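Dihydrodipicolinate synthase (Rhodopseudomonas palustris, PDB 3DZ1) probably catalyses the formation of 4-hydroxy-tetrahydrodipicolinate, the pyruvate-using condensation step of lysine biosynthesis. Local coordinates at residues 89-94 with 125-130; 35-40 with 222-227; 137-142 with 148-153; 65-70 with 79-84. All coordinates share one frame; numbering follows the deposited sequence.

Contact 1. Residues 89-94 with 125-130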
loop_
_atom_site.group_PDB
_atom_site.type_symbol
_atom_site.label_atom_id
_atom_site.label_comp_id
_atom_site.label_asym_id
_atom_site.label_seq_id
_atom_site.Cartn_x
_atom_site.Cartn_y
_atom_site.Cartn_z
ATOM N N ALA A 89 -18.203 -10.308 -14.820
ATOM C CA ALA A 89 -19.257 -10.132 -15.816
ATOM C C ALA A 89 -18.771 -9.240 -16.954
ATOM O O ALA A 89 -18.935 -9.568 -18.130
ATOM C CB ALA A 89 -20.499 -9.530 -15.165
ATOM N N ALA A 90 -18.174 -8.106 -16.599
ATOM C CA ALA A 90 -17.662 -7.179 -17.597
ATOM C C ALA A 90 -16.534 -7.842 -18.383
ATOM O O ALA A 90 -16.424 -7.673 -19.597
ATOM C CB ALA A 90 -17.159 -5.915 -16.924
HETATM N N MSE A 91 -15.699 -8.603 -17.682
HETATM C CA MSE A 91 -14.584 -9.287 -18.316
HETATM C C MSE A 91 -15.085 -10.295 -19.346
HETATM O O MSE A 91 -14.568 -10.364 -20.460
HETATM C CB MSE A 91 -13.736 -10.006 -17.264
HETATM C CG MSE A 91 -12.524 -10.725 -17.839
HETATM SE SE MSE A 91 -11.528 -11.706 -16.493
HETATM C CE MSE A 91 -10.967 -10.193 -15.425
ATOM N N ARG A 92 -16.092 -11.077 -18.973
ATOM C CA ARG A 92 -16.632 -12.076 -19.890
ATOM C C ARG A 92 -17.230 -11.423 -21.130
ATOM O O ARG A 92 -17.016 -11.885 -22.253
ATOM C CB ARG A 92 -17.703 -12.925 -19.203
ATOM C CG ARG A 92 -18.294 -13.993 -20.116
ATOM C CD ARG A 92 -19.393 -14.789 -19.428
ATOM N NE ARG A 92 -20.066 -15.700 -20.351
ATOM C CZ ARG A 92 -19.515 -16.794 -20.868
ATOM N NH1 ARG A 92 -18.269 -17.129 -20.556
ATOM N NH2 ARG A 92 -20.209 -17.555 -21.705
ATOM N N ARG A 93 -17.981 -10.348 -20.926
ATOM C CA ARG A 93 -18.606 -9.649 -22.040
ATOM C C ARG A 93 -17.569 -9.183 -23.060
ATOM O O ARG A 93 -17.659 -9.514 -24.242
ATOM C CB ARG A 93 -19.409 -8.449 -21.528
ATOM C CG ARG A 93 -20.023 -7.594 -22.628
ATOM C CD ARG A 93 -20.774 -6.411 -22.042
ATOM N NE ARG A 93 -21.983 -6.816 -21.322
ATOM C CZ ARG A 93 -23.111 -7.204 -21.911
ATOM N NH1 ARG A 93 -23.192 -7.239 -23.238
ATOM N NH2 ARG A 93 -24.160 -7.552 -21.175
ATOM N N LEU A 94 -16.578 -8.429 -22.599
ATOM C CA LEU A 94 -15.548 -7.911 -23.495
ATOM C C LEU A 94 -14.691 -9.001 -24.125
ATOM O O LEU A 94 -14.280 -8.884 -25.280
ATOM C CB LEU A 94 -14.650 -6.913 -22.752
ATOM C CG LEU A 94 -13.614 -6.162 -23.595
ATOM C CD1 LEU A 94 -14.308 -5.437 -24.744
ATOM C CD2 LEU A 94 -12.858 -5.174 -22.718
ATOM N N ARG A 125 -8.119 -18.778 -11.720
ATOM C CA ARG A 125 -8.967 -19.925 -12.029
ATOM C C ARG A 125 -10.391 -19.386 -12.192
ATOM O O ARG A 125 -11.159 -19.867 -13.022
ATOM C CB ARG A 125 -8.927 -20.969 -10.907
ATOM C CG ARG A 125 -7.588 -21.677 -10.760
ATOM C CD ARG A 125 -7.744 -23.031 -10.074
ATOM N NE ARG A 125 -8.368 -22.932 -8.756
ATOM C CZ ARG A 125 -7.731 -22.585 -7.640
ATOM N NH1 ARG A 125 -6.433 -22.303 -7.665
ATOM N NH2 ARG A 125 -8.396 -22.517 -6.495
ATOM N N GLN A 126 -10.740 -18.380 -11.397
ATOM C CA GLN A 126 -12.072 -17.789 -11.488
ATOM C C GLN A 126 -12.158 -16.955 -12.761
ATOM O O GLN A 126 -13.202 -16.903 -13.416
ATOM C CB GLN A 126 -12.359 -16.898 -10.279
ATOM C CG GLN A 126 -12.261 -17.604 -8.944
ATOM C CD GLN A 126 -12.503 -16.663 -7.785
ATOM O OE1 GLN A 126 -12.005 -15.538 -7.775
ATOM N NE2 GLN A 126 -13.254 -17.125 -6.794
ATOM N N ALA A 127 -11.048 -16.307 -13.104
ATOM C CA ALA A 127 -10.976 -15.467 -14.294
ATOM C C ALA A 127 -11.162 -16.291 -15.566
ATOM O O ALA A 127 -11.914 -15.897 -16.455
ATOM C CB ALA A 127 -9.637 -14.728 -14.333
ATOM N N THR A 128 -10.485 -17.435 -15.653
ATOM C CA THR A 128 -10.615 -18.287 -16.833
ATOM C C THR A 128 -12.001 -18.923 -16.908
ATOM O O THR A 128 -12.532 -19.157 -17.996
ATOM C CB THR A 128 -9.544 -19.406 -16.868
ATOM O OG1 THR A 128 -9.586 -20.157 -15.649
ATOM C CG2 THR A 128 -8.156 -18.813 -17.059
ATOM N N GLU A 129 -12.587 -19.207 -15.751
ATOM C CA GLU A 129 -13.921 -19.794 -15.720
ATOM C C GLU A 129 -14.893 -18.767 -16.290
ATOM O O GLU A 129 -15.871 -19.115 -16.952
ATOM C CB GLU A 129 -14.311 -20.145 -14.282
ATOM C CG GLU A 129 -15.748 -20.605 -14.124
ATOM C CD GLU A 129 -16.105 -20.903 -12.680
ATOM O OE1 GLU A 129 -15.947 -20.001 -11.829
ATOM O OE2 GLU A 129 -16.547 -22.038 -12.399
ATOM N N ALA A 130 -14.597 -17.494 -16.038
ATOM C CA ALA A 130 -15.423 -16.390 -16.504
ATOM C C ALA A 130 -15.392 -16.174 -18.017
ATOM O O ALA A 130 -16.443 -16.082 -18.653
ATOM C CB ALA A 130 -15.008 -15.109 -15.797
#

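Contact 2. Residues 35-40 with 222-227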
loop_
_atom_site.group_PDB
_atom_site.type_symbol
_atom_site.label_atom_id
_atom_site.label_comp_id
_atom_site.label_asym_id
_atom_site.label_seq_id
_atom_site.Cartn_x
_atom_site.Cartn_y
_atom_site.Cartn_z
ATOM N N THR A 35 -2.661 1.168 -36.979
ATOM C CA THR A 35 -2.666 -0.247 -37.316
ATOM C C THR A 35 -1.853 -0.540 -38.571
ATOM O O THR A 35 -1.066 -1.489 -38.597
ATOM C CB THR A 35 -4.101 -0.769 -37.525
ATOM O OG1 THR A 35 -4.871 -0.542 -36.338
ATOM C CG2 THR A 35 -4.080 -2.264 -37.827
ATOM N N ASP A 36 -2.052 0.264 -39.614
ATOM C CA ASP A 36 -1.321 0.074 -40.869
ATOM C C ASP A 36 0.169 0.234 -40.626
ATOM O O ASP A 36 0.994 -0.480 -41.207
ATOM C CB ASP A 36 -1.769 1.093 -41.920
ATOM C CG ASP A 36 -3.208 0.898 -42.346
ATOM O OD1 ASP A 36 -3.725 -0.231 -42.200
ATOM O OD2 ASP A 36 -3.818 1.870 -42.841
ATOM N N PHE A 37 0.502 1.194 -39.770
ATOM C CA PHE A 37 1.883 1.477 -39.412
ATOM C C PHE A 37 2.533 0.254 -38.765
ATOM O O PHE A 37 3.589 -0.210 -39.206
ATOM C CB PHE A 37 1.938 2.659 -38.439
ATOM C CG PHE A 37 3.310 2.918 -37.887
ATOM C CD1 PHE A 37 4.324 3.405 -38.707
ATOM C CD2 PHE A 37 3.599 2.639 -36.557
ATOM C CE1 PHE A 37 5.609 3.604 -38.209
ATOM C CE2 PHE A 37 4.881 2.835 -36.051
ATOM C CZ PHE A 37 5.887 3.318 -36.878
ATOM N N TYR A 38 1.904 -0.263 -37.713
ATOM C CA TYR A 38 2.439 -1.433 -37.018
ATOM C C TYR A 38 2.705 -2.601 -37.968
ATOM O O TYR A 38 3.725 -3.283 -37.856
ATOM C CB TYR A 38 1.477 -1.902 -35.923
ATOM C CG TYR A 38 1.180 -0.882 -34.846
ATOM C CD1 TYR A 38 2.195 -0.099 -34.291
ATOM C CD2 TYR A 38 -0.112 -0.739 -34.339
ATOM C CE1 TYR A 38 1.927 0.798 -33.252
ATOM C CE2 TYR A 38 -0.390 0.151 -33.306
ATOM C CZ TYR A 38 0.631 0.915 -32.766
ATOM O OH TYR A 38 0.354 1.781 -31.733
ATOM N N ALA A 39 1.775 -2.847 -38.886
ATOM C CA ALA A 39 1.932 -3.940 -39.837
ATOM C C ALA A 39 3.091 -3.642 -40.779
ATOM O O ALA A 39 3.934 -4.502 -41.040
ATOM C CB ALA A 39 0.654 -4.129 -40.638
ATOM N N GLU A 40 3.128 -2.410 -41.272
ATOM C CA GLU A 40 4.162 -1.975 -42.204
ATOM C C GLU A 40 5.582 -2.135 -41.670
ATOM O O GLU A 40 6.497 -2.484 -42.421
ATOM C CB GLU A 40 3.926 -0.509 -42.578
ATOM C CG GLU A 40 4.901 0.053 -43.591
ATOM C CD GLU A 40 4.725 1.551 -43.779
ATOM O OE1 GLU A 40 4.895 2.302 -42.791
ATOM O OE2 GLU A 40 4.411 1.980 -44.912
ATOM N N PHE A 222 8.647 4.045 -30.844
ATOM C CA PHE A 222 9.416 3.586 -31.994
ATOM C C PHE A 222 9.384 2.064 -32.013
ATOM O O PHE A 222 10.417 1.400 -31.913
ATOM C CB PHE A 222 10.855 4.097 -31.940
ATOM C CG PHE A 222 10.997 5.522 -32.387
ATOM C CD1 PHE A 222 11.094 5.831 -33.740
ATOM C CD2 PHE A 222 10.991 6.560 -31.459
ATOM C CE1 PHE A 222 11.182 7.158 -34.165
ATOM C CE2 PHE A 222 11.080 7.889 -31.873
ATOM C CZ PHE A 222 11.174 8.189 -33.229
ATOM N N PRO A 223 8.180 1.487 -32.134
ATOM C CA PRO A 223 8.074 0.027 -32.159
ATOM C C PRO A 223 8.833 -0.508 -33.361
ATOM O O PRO A 223 9.332 -1.634 -33.339
ATOM C CB PRO A 223 6.569 -0.208 -32.250
ATOM C CG PRO A 223 6.096 0.982 -33.031
ATOM C CD PRO A 223 6.873 2.113 -32.403
ATOM N N ASP A 224 8.923 0.313 -34.407
ATOM C CA ASP A 224 9.632 -0.071 -35.614
ATOM C C ASP A 224 11.110 -0.345 -35.324
ATOM O O ASP A 224 11.703 -1.260 -35.905
ATOM C CB ASP A 224 9.459 1.008 -36.709
ATOM C CG ASP A 224 9.756 2.426 -36.219
ATOM O OD1 ASP A 224 9.367 2.780 -35.088
ATOM O OD2 ASP A 224 10.358 3.205 -36.989
HETATM N N MSE A 225 11.700 0.417 -34.406
HETATM C CA MSE A 225 13.102 0.210 -34.071
HETATM C C MSE A 225 13.301 -0.952 -33.098
HETATM O O MSE A 225 14.338 -1.608 -33.122
HETATM C CB MSE A 225 13.713 1.494 -33.508
HETATM C CG MSE A 225 13.787 2.628 -34.527
HETATM SE SE MSE A 225 14.803 2.183 -36.139
HETATM C CE MSE A 225 13.343 1.683 -37.294
ATOM N N LEU A 226 12.323 -1.211 -32.235
ATOM C CA LEU A 226 12.459 -2.336 -31.321
ATOM C C LEU A 226 12.309 -3.635 -32.119
ATOM O O LEU A 226 12.804 -4.688 -31.708
ATOM C CB LEU A 226 11.426 -2.258 -30.192
ATOM C CG LEU A 226 11.593 -1.068 -29.238
ATOM C CD1 LEU A 226 10.704 -1.273 -28.017
ATOM C CD2 LEU A 226 13.052 -0.935 -28.804
ATOM N N VAL A 227 11.634 -3.556 -33.268
ATOM C CA VAL A 227 11.474 -4.723 -34.134
ATOM C C VAL A 227 12.890 -5.172 -34.508
ATOM O O VAL A 227 13.206 -6.371 -34.500
ATOM C CB VAL A 227 10.693 -4.372 -35.439
ATOM C CG1 VAL A 227 10.892 -5.470 -36.481
ATOM C CG2 VAL A 227 9.206 -4.217 -35.140
#

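Contact 3. Residues 137-142 with 148-153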
loop_
_atom_site.group_PDB
_atom_site.type_symbol
_atom_site.label_atom_id
_atom_site.label_comp_id
_atom_site.label_asym_id
_atom_site.label_seq_id
_atom_site.Cartn_x
_atom_site.Cartn_y
_atom_site.Cartn_z
ATOM N N TRP A 137 -5.284 -16.644 -23.496
ATOM C CA TRP A 137 -5.063 -15.416 -22.753
ATOM C C TRP A 137 -3.626 -15.172 -22.342
ATOM O O TRP A 137 -2.783 -16.075 -22.369
ATOM C CB TRP A 137 -5.989 -15.340 -21.533
ATOM C CG TRP A 137 -5.786 -16.409 -20.504
ATOM C CD1 TRP A 137 -6.155 -17.722 -20.592
ATOM C CD2 TRP A 137 -5.190 -16.243 -19.214
ATOM N NE1 TRP A 137 -5.828 -18.383 -19.431
ATOM C CE2 TRP A 137 -5.233 -17.498 -18.568
ATOM C CE3 TRP A 137 -4.624 -15.153 -18.538
ATOM C CZ2 TRP A 137 -4.731 -17.694 -17.278
ATOM C CZ3 TRP A 137 -4.125 -15.348 -17.254
ATOM C CH2 TRP A 137 -4.183 -16.611 -16.638
ATOM N N VAL A 138 -3.367 -13.924 -21.970
ATOM C CA VAL A 138 -2.048 -13.461 -21.568
ATOM C C VAL A 138 -2.035 -13.024 -20.109
ATOM O O VAL A 138 -2.865 -12.217 -19.687
ATOM C CB VAL A 138 -1.623 -12.257 -22.436
ATOM C CG1 VAL A 138 -0.227 -11.790 -22.049
ATOM C CG2 VAL A 138 -1.700 -12.633 -23.905
ATOM N N LEU A 139 -1.090 -13.565 -19.349
ATOM C CA LEU A 139 -0.949 -13.226 -17.934
ATOM C C LEU A 139 -0.045 -12.001 -17.813
ATOM O O LEU A 139 1.121 -12.048 -18.211
ATOM C CB LEU A 139 -0.326 -14.405 -17.172
ATOM C CG LEU A 139 -0.015 -14.181 -15.686
ATOM C CD1 LEU A 139 -1.290 -13.832 -14.935
ATOM C CD2 LEU A 139 0.630 -15.430 -15.107
ATOM N N GLN A 140 -0.577 -10.904 -17.280
ATOM C CA GLN A 140 0.227 -9.694 -17.116
ATOM C C GLN A 140 0.845 -9.627 -15.721
ATOM O O GLN A 140 0.137 -9.622 -14.713
ATOM C CB GLN A 140 -0.611 -8.435 -17.366
ATOM C CG GLN A 140 0.141 -7.150 -17.043
ATOM C CD GLN A 140 -0.613 -5.903 -17.448
ATOM O OE1 GLN A 140 -1.838 -5.848 -17.354
ATOM N NE2 GLN A 140 0.117 -4.886 -17.888
ATOM N N ASP A 141 2.174 -9.577 -15.684
ATOM C CA ASP A 141 2.953 -9.524 -14.447
ATOM C C ASP A 141 3.686 -8.180 -14.417
ATOM O O ASP A 141 4.775 -8.042 -14.970
ATOM C CB ASP A 141 3.951 -10.687 -14.443
ATOM C CG ASP A 141 4.840 -10.700 -13.217
ATOM O OD1 ASP A 141 4.522 -10.010 -12.222
ATOM O OD2 ASP A 141 5.860 -11.420 -13.248
ATOM N N TYR A 142 3.082 -7.198 -13.756
ATOM C CA TYR A 142 3.633 -5.846 -13.700
ATOM C C TYR A 142 3.487 -5.261 -12.295
ATOM O O TYR A 142 2.667 -4.371 -12.062
ATOM C CB TYR A 142 2.872 -4.996 -14.723
ATOM C CG TYR A 142 3.434 -3.631 -15.044
ATOM C CD1 TYR A 142 4.755 -3.295 -14.748
ATOM C CD2 TYR A 142 2.651 -2.693 -15.716
ATOM C CE1 TYR A 142 5.279 -2.054 -15.119
ATOM C CE2 TYR A 142 3.165 -1.457 -16.091
ATOM C CZ TYR A 142 4.476 -1.144 -15.792
ATOM O OH TYR A 142 4.976 0.077 -16.178
ATOM N N VAL A 148 0.751 -6.401 -7.123
ATOM C CA VAL A 148 0.848 -7.848 -6.975
ATOM C C VAL A 148 2.200 -8.397 -7.426
ATOM O O VAL A 148 2.740 -7.985 -8.451
ATOM C CB VAL A 148 -0.265 -8.558 -7.770
ATOM C CG1 VAL A 148 -0.128 -10.070 -7.626
ATOM C CG2 VAL A 148 -1.628 -8.090 -7.282
ATOM N N VAL A 149 2.745 -9.325 -6.649
ATOM C CA VAL A 149 4.017 -9.945 -6.989
ATOM C C VAL A 149 3.775 -11.440 -7.182
ATOM O O VAL A 149 3.147 -12.085 -6.342
ATOM C CB VAL A 149 5.078 -9.735 -5.876
ATOM C CG1 VAL A 149 6.368 -10.473 -6.231
ATOM C CG2 VAL A 149 5.352 -8.255 -5.695
HETATM N N MSE A 150 4.265 -11.974 -8.298
HETATM C CA MSE A 150 4.104 -13.388 -8.627
HETATM C C MSE A 150 5.449 -14.086 -8.805
HETATM O O MSE A 150 6.228 -13.712 -9.681
HETATM C CB MSE A 150 3.318 -13.533 -9.932
HETATM C CG MSE A 150 2.014 -12.765 -9.982
HETATM SE SE MSE A 150 1.114 -13.097 -11.667
HETATM C CE MSE A 150 -0.321 -11.825 -11.509
ATOM N N THR A 151 5.725 -15.102 -7.995
ATOM C CA THR A 151 6.986 -15.828 -8.133
ATOM C C THR A 151 6.905 -16.724 -9.361
ATOM O O THR A 151 5.815 -17.014 -9.855
ATOM C CB THR A 151 7.268 -16.736 -6.922
ATOM O OG1 THR A 151 6.272 -17.766 -6.858
ATOM C CG2 THR A 151 7.243 -15.932 -5.633
ATOM N N PRO A 152 8.061 -17.157 -9.886
ATOM C CA PRO A 152 8.068 -18.029 -11.061
ATOM C C PRO A 152 7.211 -19.271 -10.826
ATOM O O PRO A 152 6.513 -19.721 -11.726
ATOM C CB PRO A 152 9.545 -18.357 -11.226
ATOM C CG PRO A 152 10.195 -17.068 -10.829
ATOM C CD PRO A 152 9.421 -16.685 -9.577
ATOM N N LYS A 153 7.260 -19.814 -9.610
ATOM C CA LYS A 153 6.467 -20.998 -9.271
ATOM C C LYS A 153 4.973 -20.695 -9.316
ATOM O O LYS A 153 4.168 -21.545 -9.717
ATOM C CB LYS A 153 6.846 -21.522 -7.878
ATOM C CG LYS A 153 8.244 -22.119 -7.806
ATOM C CD LYS A 153 8.554 -22.676 -6.426
ATOM C CE LYS A 153 9.926 -23.344 -6.413
ATOM N NZ LYS A 153 10.273 -23.906 -5.071
HETATM O O HOH W 1 2.220 -9.287 -10.780
HETATM O O HOH W 2 5.934 -10.428 -9.879
#

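Contact 4. Residues 65-70 with 79-84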
loop_
_atom_site.group_PDB
_atom_site.type_symbol
_atom_site.label_atom_id
_atom_site.label_comp_id
_atom_site.label_asym_id
_atom_site.label_seq_id
_atom_site.Cartn_x
_atom_site.Cartn_y
_atom_site.Cartn_z
ATOM N N ALA A 65 -16.124 -0.833 -29.386
ATOM C CA ALA A 65 -15.930 -0.274 -30.722
ATOM C C ALA A 65 -14.443 -0.130 -31.045
ATOM O O ALA A 65 -14.001 -0.480 -32.135
ATOM C CB ALA A 65 -16.621 1.084 -30.832
ATOM N N VAL A 66 -13.673 0.382 -30.092
ATOM C CA VAL A 66 -12.240 0.561 -30.300
ATOM C C VAL A 66 -11.570 -0.784 -30.558
ATOM O O VAL A 66 -10.855 -0.954 -31.550
ATOM C CB VAL A 66 -11.585 1.230 -29.077
ATOM C CG1 VAL A 66 -10.079 1.323 -29.276
ATOM C CG2 VAL A 66 -12.175 2.622 -28.875
ATOM N N ALA A 67 -11.808 -1.740 -29.667
ATOM C CA ALA A 67 -11.224 -3.064 -29.810
ATOM C C ALA A 67 -11.589 -3.646 -31.169
ATOM O O ALA A 67 -10.740 -4.222 -31.851
ATOM C CB ALA A 67 -11.719 -3.976 -28.705
ATOM N N THR A 68 -12.853 -3.490 -31.561
ATOM C CA THR A 68 -13.330 -4.011 -32.842
ATOM C C THR A 68 -12.658 -3.335 -34.034
ATOM O O THR A 68 -12.274 -4.001 -34.998
ATOM C CB THR A 68 -14.859 -3.849 -32.985
ATOM O OG1 THR A 68 -15.516 -4.553 -31.927
ATOM C CG2 THR A 68 -15.334 -4.415 -34.309
ATOM N N ARG A 69 -12.514 -2.016 -33.968
ATOM C CA ARG A 69 -11.882 -1.267 -35.049
ATOM C C ARG A 69 -10.481 -1.817 -35.310
ATOM O O ARG A 69 -10.100 -2.054 -36.460
ATOM C CB ARG A 69 -11.784 0.216 -34.681
ATOM C CG ARG A 69 -11.297 1.111 -35.815
ATOM C CD ARG A 69 -12.452 1.559 -36.687
ATOM N NE ARG A 69 -12.014 2.348 -37.838
ATOM C CZ ARG A 69 -12.840 3.003 -38.647
ATOM N NH1 ARG A 69 -14.146 2.969 -38.428
ATOM N NH2 ARG A 69 -12.365 3.680 -39.682
ATOM N N PHE A 70 -9.717 -2.014 -34.235
ATOM C CA PHE A 70 -8.356 -2.540 -34.336
ATOM C C PHE A 70 -8.328 -3.970 -34.867
ATOM O O PHE A 70 -7.506 -4.309 -35.723
ATOM C CB PHE A 70 -7.667 -2.512 -32.966
ATOM C CG PHE A 70 -7.036 -1.191 -32.622
ATOM C CD1 PHE A 70 -5.927 -0.731 -33.322
ATOM C CD2 PHE A 70 -7.532 -0.419 -31.575
ATOM C CE1 PHE A 70 -5.317 0.478 -32.983
ATOM C CE2 PHE A 70 -6.930 0.790 -31.229
ATOM C CZ PHE A 70 -5.820 1.237 -31.933
ATOM N N VAL A 79 -4.361 -9.688 -32.712
ATOM C CA VAL A 79 -4.718 -8.601 -31.804
ATOM C C VAL A 79 -5.158 -9.130 -30.445
ATOM O O VAL A 79 -6.042 -9.982 -30.346
ATOM C CB VAL A 79 -5.843 -7.717 -32.396
ATOM C CG1 VAL A 79 -6.320 -6.704 -31.366
ATOM C CG2 VAL A 79 -5.324 -6.990 -33.622
ATOM N N ILE A 80 -4.528 -8.611 -29.398
ATOM C CA ILE A 80 -4.824 -9.014 -28.030
ATOM C C ILE A 80 -5.596 -7.897 -27.339
ATOM O O ILE A 80 -5.170 -6.747 -27.340
ATOM C CB ILE A 80 -3.518 -9.287 -27.266
ATOM C CG1 ILE A 80 -2.761 -10.426 -27.948
ATOM C CG2 ILE A 80 -3.816 -9.638 -25.815
ATOM C CD1 ILE A 80 -1.328 -10.546 -27.507
ATOM N N VAL A 81 -6.735 -8.234 -26.749
ATOM C CA VAL A 81 -7.543 -7.229 -26.074
ATOM C C VAL A 81 -7.418 -7.360 -24.559
ATOM O O VAL A 81 -7.589 -8.447 -24.004
ATOM C CB VAL A 81 -9.030 -7.354 -26.471
ATOM C CG1 VAL A 81 -9.844 -6.241 -25.807
ATOM C CG2 VAL A 81 -9.169 -7.294 -27.991
ATOM N N GLY A 82 -7.090 -6.255 -23.899
ATOM C CA GLY A 82 -6.976 -6.282 -22.453
ATOM C C GLY A 82 -8.387 -6.373 -21.906
ATOM O O GLY A 82 -9.243 -5.580 -22.291
ATOM N N VAL A 83 -8.646 -7.345 -21.036
ATOM C CA VAL A 83 -9.983 -7.496 -20.471
ATOM C C VAL A 83 -10.007 -7.382 -18.952
ATOM O O VAL A 83 -11.027 -7.657 -18.329
ATOM C CB VAL A 83 -10.630 -8.846 -20.875
ATOM C CG1 VAL A 83 -10.772 -8.921 -22.384
ATOM C CG2 VAL A 83 -9.799 -10.003 -20.358
ATOM N N SER A 84 -8.887 -6.978 -18.359
ATOM C CA SER A 84 -8.817 -6.815 -16.910
ATOM C C SER A 84 -9.984 -5.923 -16.492
ATOM O O SER A 84 -10.243 -4.897 -17.120
ATOM C CB SER A 84 -7.489 -6.171 -16.510
ATOM O OG SER A 84 -6.396 -6.966 -16.943
#

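Contact 1. Residues 89-94 with 125-130
The guanidinium of R92 meets A130 at its edge. A130 O lies in the plane of the group, so neither face is used in this bond. R92 NH1 donates to A130 O over 2.8 Å, and the N-H...O angle is 159°. The donor is tilted 27° from the plane of the A130 carbonyl. The rest of the R92 chain runs alongside the same oxygen. R92 CG comes within 3.2 Å of A130 O, and CB and CD lie close to it as well. This follows from an extended side chain, with chi1 at -180° and no bend as far as NE. A130 is near the C-terminal end of helix 117-131, where the helix dipole would probably add to the attraction for the cation. R96 NE, also of helix 88-101, is a like charge close to NH1.

The second touch is apolar and more buried. M91, a selenomethionine, reaches straight across and bends only at chi3. Its SE comes to 4.2 Å from A127 CB.

Y123 and I131 of helix 117-131 also pack on M91, and F88 covers A127 and A130 from helix 88-101. The two helices follow strands 78-82 and 105-108, which are neighbours in the barrel. The contact therefore joins two adjacent helices of its outer layer, and a second subunit packs nearby, with its K57 on A89.

Contact 2. Residues 35-40 with 222-227
F222 O is gripped by two backbone N-H groups, and this hold starts the helix whose P223 and D224 meet F37. The donors are M225 N at 3.0 Å and L226 N at 3.2 Å from F222 O. F222 is the N-cap residue, so the next two side chains stand on the first turn of helix 223-234.

P223 does most of the touching from this turn. Its CG sits at the edge of the F37 ring, near the ring plane, with F37 CE2 to P223 CG at 3.7 Å. The same CG also meets the edge of the Y38 ring, where Y38 CE1 is 4.2 Å away. The one proline carbon touches both aromatic edges, which lie on the same general side of it.

Helices 28-40 and 223-234 follow the first and eighth strands of the TIM barrel, which lie side by side where the barrel closes. Their short segments run nearly parallel, at 17°, with axes 10.3 Å apart.

D224 comes to the F37 edge as well. Its OD1 is 4.0 Å from F37 CZ, and the carboxylate plane is turned 66° from the ring. D224 OD2 forms a salt bridge with R272, which holds the charged end beside the ring. F37 reaches the helix because its CG is anti to the backbone N, chi1 173°. L274 packs on F37 too, while Y38 touches P17 and A14 of strand 11-15.

Contact 3. Residues 137-142 with 148-153
Water bridges and a lysine make the polar link between D141 and the segment 148-153. Two ordered waters both donate to D141 OD1. The first, 2.8 Å from D141 OD1, also donates to V148 O. The second is likewise 2.8 Å from D141 OD1, and it accepts from M150 N over the same distance. The carboxylate therefore reaches the loop backbone through waters rather than directly. Its other oxygen, D141 OD2, forms a salt bridge with K178. K178 NZ also donates to M150 O, so one ammonium group holds both segments. With CG anti to the backbone N (chi1 178°), D141 carries its carboxylate toward the two waters and K178.

The strand 137-141 is the fifth of the eight parallel strands of a TIM barrel, and the segment 148-153 leads from the short helix 143-146 into helix 152-161. The contact thus closes a compact loop just after the strand, at the end of the barrel where TIM barrels carry their active sites.

Apolar packing rests on the selenomethionine M150. Its chain is extended beyond CG and crosses L139 at a slant. L139 CD1 lies 4.1 Å from M150 CE, and the SE atom is about as close to both methyls of L139. The same CE also comes to 3.9 Å from Q140 O. F124 of helix 117-131 packs on both L139 and M150, and P110 touches M150. The amide of Q140 turns to another partner, E171. T116 of a third subunit packs on V149.

Contact 4. Residues 65-70 with 79-84
A67 overlaps V81 methyl to methyl. A67 CB is 4.1 Å from V81 CG1, the branch that stands anti to the backbone N with chi1 at -177°. The small alanine lets the helix backbone come near the strand, and the CA atoms of A67 and V81 are 6.7 Å apart.

One turn along the helix, a backbone group takes over. V79 CG2 lies 4.0 Å from F70 O, so here a methyl meets a carbonyl oxygen. The F70 ring does not join in. Its CB points toward the strand, but the ring leads away and packs on V48 of strand 45-48 and on I31 and T35 of helix 28-40. No hydrogen bond crosses the contact, and all four touching residues are buried.

V79 and V81 alternate with I80, which faces the other way and touches T47. L49 covers both A67 and V81, and S98 of helix 88-101 reaches V81 as well.

Strand 45-48, helix 60-73 and strand 78-82 form a beta-alpha-beta unit with a right-handed crossover. Here A67 and F70, three apart on the helix, meet alternate strand residues V81 and V79, part of the layer between strands and outer helices in a TIM barrel.

All four contacts belong to one barrel. Contact 4 lies between contacts 1 and 2 and touches both. M91 CG of contact 1 is 3.4 Å from V83 O of contact 4, and T35 OG1 of contact 2 is 3.2 Å from F70 CD1. Contacts 1 and 3 meet where T128 packs on W137. Inside the barrel, I80 of contact 4 touches V138 of contact 3. Contact 2 is on the opposite side of the chain's centre from contacts 1 and 3. The predicted pyruvate-binding residue M217 is nearest to contact 3, with its side chain about 7 Å from that of Q140. The side chains of P223 and V79 are each about 10 Å from the side chain of M217. Contact 1 is remote from this site.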